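PDB 5U1T: separin from Saccharomyces cerevisiae, which acts as a caspase-like cysteine protease that cleaves the MCD1/SCC1 subunit of cohesin at the onset of anaphase, and is held inactive by securin for most of the cell cycle. Local coordinates for residues 397-402 with 442-447; 436-441 with 452-457; 479-484 with 505-510. All coordinates share one frame; numbering follows the deposited sequence.

Contact 1: residues 397-402 with 442-447; sequences VLFNAS and ISSAQS
F399 of helix 388-404 meets S444, the last helical residue of helix 431-444, and this pair makes up most of a small interface that buries 102 Å² in all. With CG anti to the backbone N (chi1 168°), the end of the phenyl ring comes nearer to the segment 442-447, although its CB does not head straight for the partner. The ring presents its edge to S444: the hydroxyl OG of S444 lies near the ring plane, 3.2 Å from CE1 of F399, and CB of S444 follows at 3.7 Å from the same CE1. The same OG is hydrogen-bonded to the backbone O of F441, one turn back in its own helix, so this bond satisfies its polarity. Farther along, S402 shares a looser boundary with the loop that follows helix 431-444. Its backbone O comes 4.4 Å from NE2 of Q446, too far for a hydrogen bond, and the long Q446 side chain brings its end nearer and also touches K406. On the flank of helix 388-404, S402 packs on F410 of helix 408-425. A chain of another protein lays apolar side chains on F399 and S444, and helix 448-458 backs the segment 442-447 through I442 and A445.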
loop_
_atom_site.group_PDB
_atom_site.type_symbol
_atom_site.label_atom_id
_atom_site.label_comp_id
_atom_site.label_asym_id
_atom_site.label_seq_id
_atom_site.Cartn_x
_atom_site.Cartn_y
_atom_site.Cartn_z
ATOM N N VAL A 397 12.186 -12.076 -49.505
ATOM C CA VAL A 397 12.405 -11.356 -50.754
ATOM C C VAL A 397 11.125 -10.645 -51.189
ATOM O O VAL A 397 11.163 -9.487 -51.599
ATOM C CB VAL A 397 12.915 -12.299 -51.860
ATOM C CG1 VAL A 397 12.994 -11.579 -53.208
ATOM C CG2 VAL A 397 14.275 -12.838 -51.468
ATOM N N LEU A 398 9.994 -11.326 -51.064
ATOM C CA LEU A 398 8.705 -10.709 -51.346
ATOM C C LEU A 398 8.504 -9.470 -50.484
ATOM O O LEU A 398 8.072 -8.428 -50.984
ATOM C CB LEU A 398 7.559 -11.704 -51.122
ATOM C CG LEU A 398 7.279 -12.720 -52.233
ATOM C CD1 LEU A 398 6.299 -13.757 -51.746
ATOM C CD2 LEU A 398 6.743 -12.008 -53.455
ATOM N N PHE A 399 8.828 -9.576 -49.197
ATOM C CA PHE A 399 8.648 -8.448 -48.298
ATOM C C PHE A 399 9.496 -7.254 -48.704
ATOM O O PHE A 399 9.060 -6.106 -48.624
ATOM C CB PHE A 399 8.986 -8.818 -46.863
ATOM C CG PHE A 399 9.081 -7.628 -45.965
ATOM C CD1 PHE A 399 7.932 -6.983 -45.530
ATOM C CD2 PHE A 399 10.314 -7.122 -45.586
ATOM C CE1 PHE A 399 8.009 -5.862 -44.709
ATOM C CE2 PHE A 399 10.397 -6.007 -44.770
ATOM C CZ PHE A 399 9.241 -5.374 -44.334
ATOM N N ASN A 400 10.722 -7.539 -49.124
ATOM C CA ASN A 400 11.656 -6.495 -49.515
ATOM C C ASN A 400 11.223 -5.776 -50.781
ATOM O O ASN A 400 11.387 -4.563 -50.903
ATOM C CB ASN A 400 13.053 -7.075 -49.711
ATOM C CG ASN A 400 13.667 -7.575 -48.419
ATOM O OD1 ASN A 400 13.275 -7.173 -47.316
ATOM N ND2 ASN A 400 14.649 -8.457 -48.553
ATOM N N ALA A 401 10.683 -6.531 -51.730
ATOM C CA ALA A 401 10.070 -5.923 -52.894
ATOM C C ALA A 401 8.921 -5.020 -52.437
ATOM O O ALA A 401 8.802 -3.890 -52.908
ATOM C CB ALA A 401 9.581 -6.986 -53.869
ATOM N N SER A 402 8.099 -5.504 -51.503
ATOM C CA SER A 402 6.970 -4.712 -51.029
ATOM C C SER A 402 7.447 -3.375 -50.484
ATOM O O SER A 402 6.752 -2.378 -50.627
ATOM C CB SER A 402 6.152 -5.462 -49.967
ATOM O OG SER A 402 6.805 -5.523 -48.717
ATOM N N ILE A 442 2.999 -5.034 -40.932
ATOM C CA ILE A 442 2.017 -4.006 -40.611
ATOM C C ILE A 442 2.687 -2.651 -40.569
ATOM O O ILE A 442 2.216 -1.699 -41.184
ATOM C CB ILE A 442 1.307 -4.288 -39.284
ATOM C CG1 ILE A 442 0.451 -5.541 -39.427
ATOM C CG2 ILE A 442 0.422 -3.116 -38.903
ATOM C CD1 ILE A 442 -0.121 -6.044 -38.139
ATOM N N SER A 443 3.820 -2.587 -39.891
ATOM C CA SER A 443 4.624 -1.383 -39.861
ATOM C C SER A 443 4.988 -0.879 -41.255
ATOM O O SER A 443 5.078 0.323 -41.468
ATOM C CB SER A 443 5.891 -1.635 -39.059
ATOM O OG SER A 443 5.560 -1.961 -37.719
ATOM N N SER A 444 5.186 -1.792 -42.205
ATOM C CA SER A 444 5.657 -1.407 -43.529
ATOM C C SER A 444 4.511 -0.982 -44.457
ATOM O O SER A 444 4.744 -0.319 -45.474
ATOM C CB SER A 444 6.459 -2.552 -44.154
ATOM O OG SER A 444 5.680 -3.731 -44.274
ATOM N N ALA A 445 3.280 -1.336 -44.087
ATOM C CA ALA A 445 2.113 -1.035 -44.913
ATOM C C ALA A 445 1.944 0.471 -45.122
ATOM O O ALA A 445 2.189 1.263 -44.207
ATOM C CB ALA A 445 0.859 -1.632 -44.296
ATOM N N GLN A 446 1.489 0.838 -46.319
ATOM C CA GLN A 446 1.491 2.213 -46.818
ATOM C C GLN A 446 0.431 3.171 -46.299
ATOM O O GLN A 446 0.492 4.361 -46.604
ATOM C CB GLN A 446 1.338 2.200 -48.334
ATOM C CG GLN A 446 2.023 1.058 -49.010
ATOM C CD GLN A 446 3.488 1.340 -49.193
ATOM O OE1 GLN A 446 4.148 1.899 -48.325
ATOM N NE2 GLN A 446 3.996 0.984 -50.336
ATOM N N SER A 447 -0.568 2.674 -45.583
ATOM C CA SER A 447 -1.635 3.546 -45.118
ATOM C C SER A 447 -2.334 2.882 -43.967
ATOM O O SER A 447 -2.011 1.754 -43.623
ATOM C CB SER A 447 -2.636 3.868 -46.234
ATOM O OG SER A 447 -3.622 2.856 -46.374
#

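Contact 2: residues 436-441 with 452-457; sequences LKFEKF and IEIFSC
F441 and I454 bring their CA atoms to 7.3 Å where helices 431-444 and 448-458 run past each other, the short segments 436-441 and 452-457 standing 9.9 Å apart at the axes. Their N-to-C directions differ by 161°, so the two run nearly antiparallel. I454 lays its CG2 methyl against the neighbouring helix, where it rests between two phenylalanines one turn apart: CG2 is 3.8 Å from CD1 of F438 and 3.9 Å from CB of F441. F441 takes part through CB alone, because its chi1 of -55° sets CG anti to the carbonyl carbon and swings the ring off to the side. That turn brings CD2 of F441 over the centre of one face of the F438 ring, 3.8 Å above its plane, and the backbone O of K437 in turn lies over a face of the F441 ring. The F438 ring is thus backed by its own helix while its far end probes the partner. There CE1 of F438 lies 3.4 Å from the backbone O of I454, which sits at the ring edge near its plane. CB of C457 touches the same CE1 obliquely at 3.9 Å. Helix 408-425 packs on the same cluster, with A415 against F438, T414 against F441 and L411 against I454. Two consecutive antiparallel helices joined by a turn of only a few residues form an alpha hairpin, the element that alpha-solenoid architectures repeat, here within the helical domain of separase.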
loop_
_atom_site.group_PDB
_atom_site.type_symbol
_atom_site.label_atom_id
_atom_site.label_comp_id
_atom_site.label_asym_id
_atom_site.label_seq_id
_atom_site.Cartn_x
_atom_site.Cartn_y
_atom_site.Cartn_z
ATOM N N LEU A 436 5.468 -11.594 -34.600
ATOM C CA LEU A 436 6.547 -10.613 -34.627
ATOM C C LEU A 436 6.864 -10.229 -36.062
ATOM O O LEU A 436 7.225 -9.081 -36.332
ATOM C CB LEU A 436 7.801 -11.144 -33.931
ATOM C CG LEU A 436 7.722 -11.363 -32.419
ATOM C CD1 LEU A 436 9.025 -11.939 -31.896
ATOM C CD2 LEU A 436 7.376 -10.073 -31.713
ATOM N N LYS A 437 6.732 -11.192 -36.979
ATOM C CA LYS A 437 6.878 -10.920 -38.415
ATOM C C LYS A 437 5.795 -9.972 -38.897
ATOM O O LYS A 437 6.077 -8.987 -39.574
ATOM C CB LYS A 437 6.818 -12.211 -39.242
ATOM C CG LYS A 437 8.091 -13.016 -39.246
ATOM C CD LYS A 437 8.058 -14.074 -40.306
ATOM C CE LYS A 437 9.445 -14.636 -40.557
ATOM N NZ LYS A 437 9.542 -15.272 -41.922
ATOM N N PHE A 438 4.554 -10.289 -38.538
ATOM C CA PHE A 438 3.408 -9.519 -38.979
ATOM C C PHE A 438 3.468 -8.125 -38.380
ATOM O O PHE A 438 2.957 -7.168 -38.959
ATOM C CB PHE A 438 2.100 -10.236 -38.631
ATOM C CG PHE A 438 1.479 -10.988 -39.814
ATOM C CD1 PHE A 438 0.587 -10.354 -40.678
ATOM C CD2 PHE A 438 1.793 -12.314 -40.058
ATOM C CE1 PHE A 438 0.017 -11.030 -41.746
ATOM C CE2 PHE A 438 1.226 -12.998 -41.130
ATOM C CZ PHE A 438 0.339 -12.354 -41.975
ATOM N N GLU A 439 4.131 -8.004 -37.237
ATOM C CA GLU A 439 4.450 -6.689 -36.713
ATOM C C GLU A 439 5.251 -5.892 -37.750
ATOM O O GLU A 439 4.935 -4.739 -38.021
ATOM C CB GLU A 439 5.223 -6.794 -35.405
ATOM C CG GLU A 439 5.530 -5.452 -34.794
ATOM C CD GLU A 439 5.858 -5.554 -33.316
ATOM O OE1 GLU A 439 6.473 -6.569 -32.918
ATOM O OE2 GLU A 439 5.498 -4.628 -32.548
ATOM N N LYS A 440 6.264 -6.504 -38.355
ATOM C CA LYS A 440 7.113 -5.755 -39.277
ATOM C C LYS A 440 6.372 -5.441 -40.583
ATOM O O LYS A 440 6.516 -4.335 -41.107
ATOM C CB LYS A 440 8.427 -6.505 -39.547
ATOM C CG LYS A 440 9.152 -6.944 -38.261
ATOM C CD LYS A 440 10.678 -6.658 -38.240
ATOM C CE LYS A 440 11.170 -6.384 -36.797
ATOM N NZ LYS A 440 12.636 -5.971 -36.702
ATOM N N PHE A 441 5.583 -6.397 -41.098
ATOM C CA PHE A 441 4.701 -6.153 -42.256
ATOM C C PHE A 441 3.800 -4.947 -42.000
ATOM O O PHE A 441 3.835 -3.970 -42.748
ATOM C CB PHE A 441 3.802 -7.364 -42.581
ATOM C CG PHE A 441 4.545 -8.655 -42.791
ATOM C CD1 PHE A 441 5.884 -8.668 -43.152
ATOM C CD2 PHE A 441 3.891 -9.865 -42.629
ATOM C CE1 PHE A 441 6.549 -9.858 -43.331
ATOM C CE2 PHE A 441 4.558 -11.059 -42.809
ATOM C CZ PHE A 441 5.887 -11.052 -43.156
ATOM N N ILE A 452 -4.543 -2.209 -41.438
ATOM C CA ILE A 452 -5.668 -2.991 -40.957
ATOM C C ILE A 452 -5.919 -4.204 -41.859
ATOM O O ILE A 452 -6.365 -5.250 -41.418
ATOM C CB ILE A 452 -6.935 -2.132 -40.859
ATOM C CG1 ILE A 452 -6.714 -1.014 -39.850
ATOM C CG2 ILE A 452 -8.120 -2.963 -40.396
ATOM C CD1 ILE A 452 -7.971 -0.268 -39.505
ATOM N N GLU A 453 -5.592 -4.070 -43.130
ATOM C CA GLU A 453 -5.799 -5.151 -44.086
ATOM C C GLU A 453 -4.841 -6.304 -43.833
ATOM O O GLU A 453 -5.257 -7.465 -43.759
ATOM C CB GLU A 453 -5.626 -4.613 -45.494
ATOM C CG GLU A 453 -6.522 -5.238 -46.527
ATOM C CD GLU A 453 -6.613 -4.359 -47.758
ATOM O OE1 GLU A 453 -6.058 -4.738 -48.826
ATOM O OE2 GLU A 453 -7.228 -3.268 -47.632
ATOM N N ILE A 454 -3.558 -5.965 -43.699
ATOM C CA ILE A 454 -2.517 -6.934 -43.375
ATOM C C ILE A 454 -2.824 -7.600 -42.038
ATOM O O ILE A 454 -2.567 -8.791 -41.854
ATOM C CB ILE A 454 -1.127 -6.270 -43.325
ATOM C CG1 ILE A 454 -0.741 -5.752 -44.716
ATOM C CG2 ILE A 454 -0.078 -7.227 -42.758
ATOM C CD1 ILE A 454 -0.790 -6.811 -45.813
ATOM N N PHE A 455 -3.401 -6.849 -41.125
ATOM C CA PHE A 455 -3.657 -7.353 -39.798
ATOM C C PHE A 455 -4.601 -8.520 -39.842
ATOM O O PHE A 455 -4.500 -9.441 -39.063
ATOM C CB PHE A 455 -4.236 -6.272 -38.899
ATOM C CG PHE A 455 -4.569 -6.762 -37.535
ATOM C CD1 PHE A 455 -3.580 -7.092 -36.658
ATOM C CD2 PHE A 455 -5.869 -6.930 -37.153
ATOM C CE1 PHE A 455 -3.883 -7.571 -35.419
ATOM C CE2 PHE A 455 -6.181 -7.413 -35.918
ATOM C CZ PHE A 455 -5.183 -7.729 -35.050
ATOM N N SER A 456 -5.519 -8.483 -40.785
ATOM C CA SER A 456 -6.592 -9.445 -40.859
ATOM C C SER A 456 -6.162 -10.768 -41.434
ATOM O O SER A 456 -6.837 -11.758 -41.279
ATOM C CB SER A 456 -7.710 -8.886 -41.708
ATOM O OG SER A 456 -8.935 -9.023 -41.061
ATOM N N CYS A 457 -5.046 -10.771 -42.131
ATOM C CA CYS A 457 -4.435 -11.988 -42.574
ATOM C C CYS A 457 -3.899 -12.736 -41.390
ATOM O O CYS A 457 -3.812 -13.933 -41.421
ATOM C CB CYS A 457 -3.319 -11.691 -43.561
ATOM S SG CYS A 457 -3.830 -10.899 -45.085
#

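Contact 3: residues 479-484 with 505-510; sequences NAFIHC and SVLYGN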
loop_
_atom_site.group_PDB
_atom_site.type_symbol
_atom_site.label_atom_id
_atom_site.label_comp_id
_atom_site.label_asym_id
_atom_site.label_seq_id
_atom_site.Cartn_x
_atom_site.Cartn_y
_atom_site.Cartn_z
ATOM N N ASN A 479 -0.592 -11.317 -27.654
ATOM C CA ASN A 479 0.566 -10.918 -28.431
ATOM C C ASN A 479 0.186 -10.180 -29.711
ATOM O O ASN A 479 0.882 -9.245 -30.122
ATOM C CB ASN A 479 1.415 -12.125 -28.764
ATOM C CG ASN A 479 2.361 -12.461 -27.657
ATOM O OD1 ASN A 479 3.540 -12.127 -27.720
ATOM N ND2 ASN A 479 1.850 -13.092 -26.607
ATOM N N ALA A 480 -0.916 -10.597 -30.337
ATOM C CA ALA A 480 -1.409 -9.928 -31.541
ATOM C C ALA A 480 -1.856 -8.527 -31.162
ATOM O O ALA A 480 -1.807 -7.594 -31.962
ATOM C CB ALA A 480 -2.561 -10.714 -32.177
ATOM N N PHE A 481 -2.299 -8.393 -29.922
ATOM C CA PHE A 481 -2.726 -7.099 -29.422
ATOM C C PHE A 481 -1.542 -6.174 -29.172
ATOM O O PHE A 481 -1.484 -5.062 -29.705
ATOM C CB PHE A 481 -3.513 -7.260 -28.145
ATOM C CG PHE A 481 -4.028 -5.973 -27.609
ATOM C CD1 PHE A 481 -3.257 -5.215 -26.735
ATOM C CD2 PHE A 481 -5.277 -5.511 -27.979
ATOM C CE1 PHE A 481 -3.719 -4.034 -26.247
ATOM C CE2 PHE A 481 -5.747 -4.318 -27.473
ATOM C CZ PHE A 481 -4.959 -3.580 -26.603
ATOM N N ILE A 482 -0.621 -6.629 -28.334
ATOM C CA ILE A 482 0.572 -5.861 -28.033
ATOM C C ILE A 482 1.369 -5.506 -29.287
ATOM O O ILE A 482 1.707 -4.344 -29.487
ATOM C CB ILE A 482 1.483 -6.617 -27.060
ATOM C CG1 ILE A 482 0.880 -6.593 -25.660
ATOM C CG2 ILE A 482 2.856 -5.998 -27.031
ATOM C CD1 ILE A 482 1.306 -7.754 -24.788
ATOM N N HIS A 483 1.667 -6.477 -30.143
ATOM C CA HIS A 483 2.636 -6.221 -31.209
ATOM C C HIS A 483 2.043 -5.713 -32.523
ATOM O O HIS A 483 2.782 -5.212 -33.376
ATOM C CB HIS A 483 3.441 -7.485 -31.505
ATOM C CG HIS A 483 4.245 -7.977 -30.343
ATOM N ND1 HIS A 483 5.611 -7.800 -30.252
ATOM C CD2 HIS A 483 3.881 -8.650 -29.225
ATOM C CE1 HIS A 483 6.049 -8.341 -29.130
ATOM N NE2 HIS A 483 5.020 -8.863 -28.487
ATOM N N CYS A 484 0.728 -5.855 -32.694
ATOM C CA CYS A 484 0.098 -5.623 -33.990
ATOM C C CYS A 484 -1.126 -4.723 -33.927
ATOM O O CYS A 484 -1.186 -3.727 -34.643
ATOM C CB CYS A 484 -0.289 -6.954 -34.635
ATOM S SG CYS A 484 1.112 -7.978 -35.160
ATOM N N SER A 505 -13.197 -11.670 -28.268
ATOM C CA SER A 505 -13.395 -11.408 -26.850
ATOM C C SER A 505 -12.084 -11.072 -26.108
ATOM O O SER A 505 -11.990 -10.065 -25.413
ATOM C CB SER A 505 -14.067 -12.610 -26.196
ATOM O OG SER A 505 -14.488 -12.279 -24.887
ATOM N N VAL A 506 -11.075 -11.914 -26.278
ATOM C CA VAL A 506 -9.786 -11.656 -25.673
ATOM C C VAL A 506 -9.156 -10.407 -26.259
ATOM O O VAL A 506 -8.616 -9.597 -25.520
ATOM C CB VAL A 506 -8.832 -12.855 -25.828
ATOM C CG1 VAL A 506 -7.442 -12.499 -25.379
ATOM C CG2 VAL A 506 -9.356 -14.037 -25.031
ATOM N N LEU A 507 -9.245 -10.212 -27.572
ATOM C CA LEU A 507 -8.601 -9.042 -28.188
ATOM C C LEU A 507 -9.260 -7.719 -27.782
ATOM O O LEU A 507 -8.559 -6.788 -27.432
ATOM C CB LEU A 507 -8.576 -9.141 -29.716
ATOM C CG LEU A 507 -7.879 -7.965 -30.424
ATOM C CD1 LEU A 507 -6.407 -8.216 -30.649
ATOM C CD2 LEU A 507 -8.570 -7.617 -31.722
ATOM N N TYR A 508 -10.582 -7.617 -27.831
ATOM C CA TYR A 508 -11.207 -6.348 -27.488
ATOM C C TYR A 508 -11.353 -6.185 -25.974
ATOM O O TYR A 508 -11.449 -5.067 -25.471
ATOM C CB TYR A 508 -12.563 -6.200 -28.181
ATOM C CG TYR A 508 -12.442 -5.689 -29.602
ATOM C CD1 TYR A 508 -12.225 -4.340 -29.856
ATOM C CD2 TYR A 508 -12.526 -6.557 -30.698
ATOM C CE1 TYR A 508 -12.095 -3.857 -31.157
ATOM C CE2 TYR A 508 -12.405 -6.074 -32.005
ATOM C CZ TYR A 508 -12.190 -4.718 -32.224
ATOM O OH TYR A 508 -12.060 -4.213 -33.509
ATOM N N GLY A 509 -11.357 -7.302 -25.256
ATOM C CA GLY A 509 -11.285 -7.276 -23.814
ATOM C C GLY A 509 -10.084 -6.467 -23.349
ATOM O O GLY A 509 -10.189 -5.693 -22.404
ATOM N N ASN A 510 -8.952 -6.638 -24.032
ATOM C CA ASN A 510 -7.725 -5.918 -23.711
ATOM C C ASN A 510 -7.696 -4.495 -24.240
ATOM O O ASN A 510 -6.790 -3.739 -23.916
ATOM C CB ASN A 510 -6.508 -6.663 -24.252
ATOM C CG ASN A 510 -6.034 -7.757 -23.321
ATOM O OD1 ASN A 510 -6.421 -8.923 -23.446
ATOM N ND2 ASN A 510 -5.194 -7.386 -22.365
#
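F481, on helix 470-485, supplies the whole first-segment side of this interface in practical terms, pressed against L507 and, at the end of the segment 505-510, N510. The CA atoms of F481 and L507 are 6.3 Å apart, and 190 Å² is buried in total. One interaction is a CH-pi contact. CB of N510 stands over one face of the F481 ring, 4.0 Å from the ring centroid and 7° off the ring normal, so a methylene group sits almost squarely above the centre of the aromatic cloud. A second kind is apolar: CD1 of L507 lies 3.9 Å from CB of F481 and also reaches the edge of the ring, in its plane. The two side chains pass at a slant, CD1 of L507 lying by CB and CD2 of F481. The ring gets there because CG of F481 is anti to the backbone N (chi1 -178°), which carries it well away from its own helix. Third come two backbone carbonyls near the ring. O of L507 is 3.6 Å from CD2 of F481, neither over the face nor at the edge, while O of N510 lies above the ring near CZ of F481 (3.3 Å), on the face that CB of N510 covers. Around the pair, F485 meets the F481 ring on its own helix, and L507 also packs on F459 and F496. A chain of another protein touches I482 and N510 with apolar side chains. With neither hydrogen bond nor salt bridge linking the two segments, the association rests on apolar packing and on the CH-pi contact.

In the fold
The three contacts step along the helical domain on one side of the chain's centre. Contacts 1 and 2 share helix 431-444; their centres are 10 Å apart, and CD1 of F399 touches CD1 of F441 at 3.6 Å, bringing helix 388-404 up to the hairpin. Contact 3 lies 13 Å from contact 2 and 22 Å from contact 1, centre to centre. Its segment 479-484 ties back by a probable hydrogen bond between OE1 of E439 and ND1 of H483 (3.1 Å), while I442 and F455 both pack on CB of C484. All three lie away from C1497, the active-site cysteine inferred by similarity, and belong to the scaffold rather than the catalytic site.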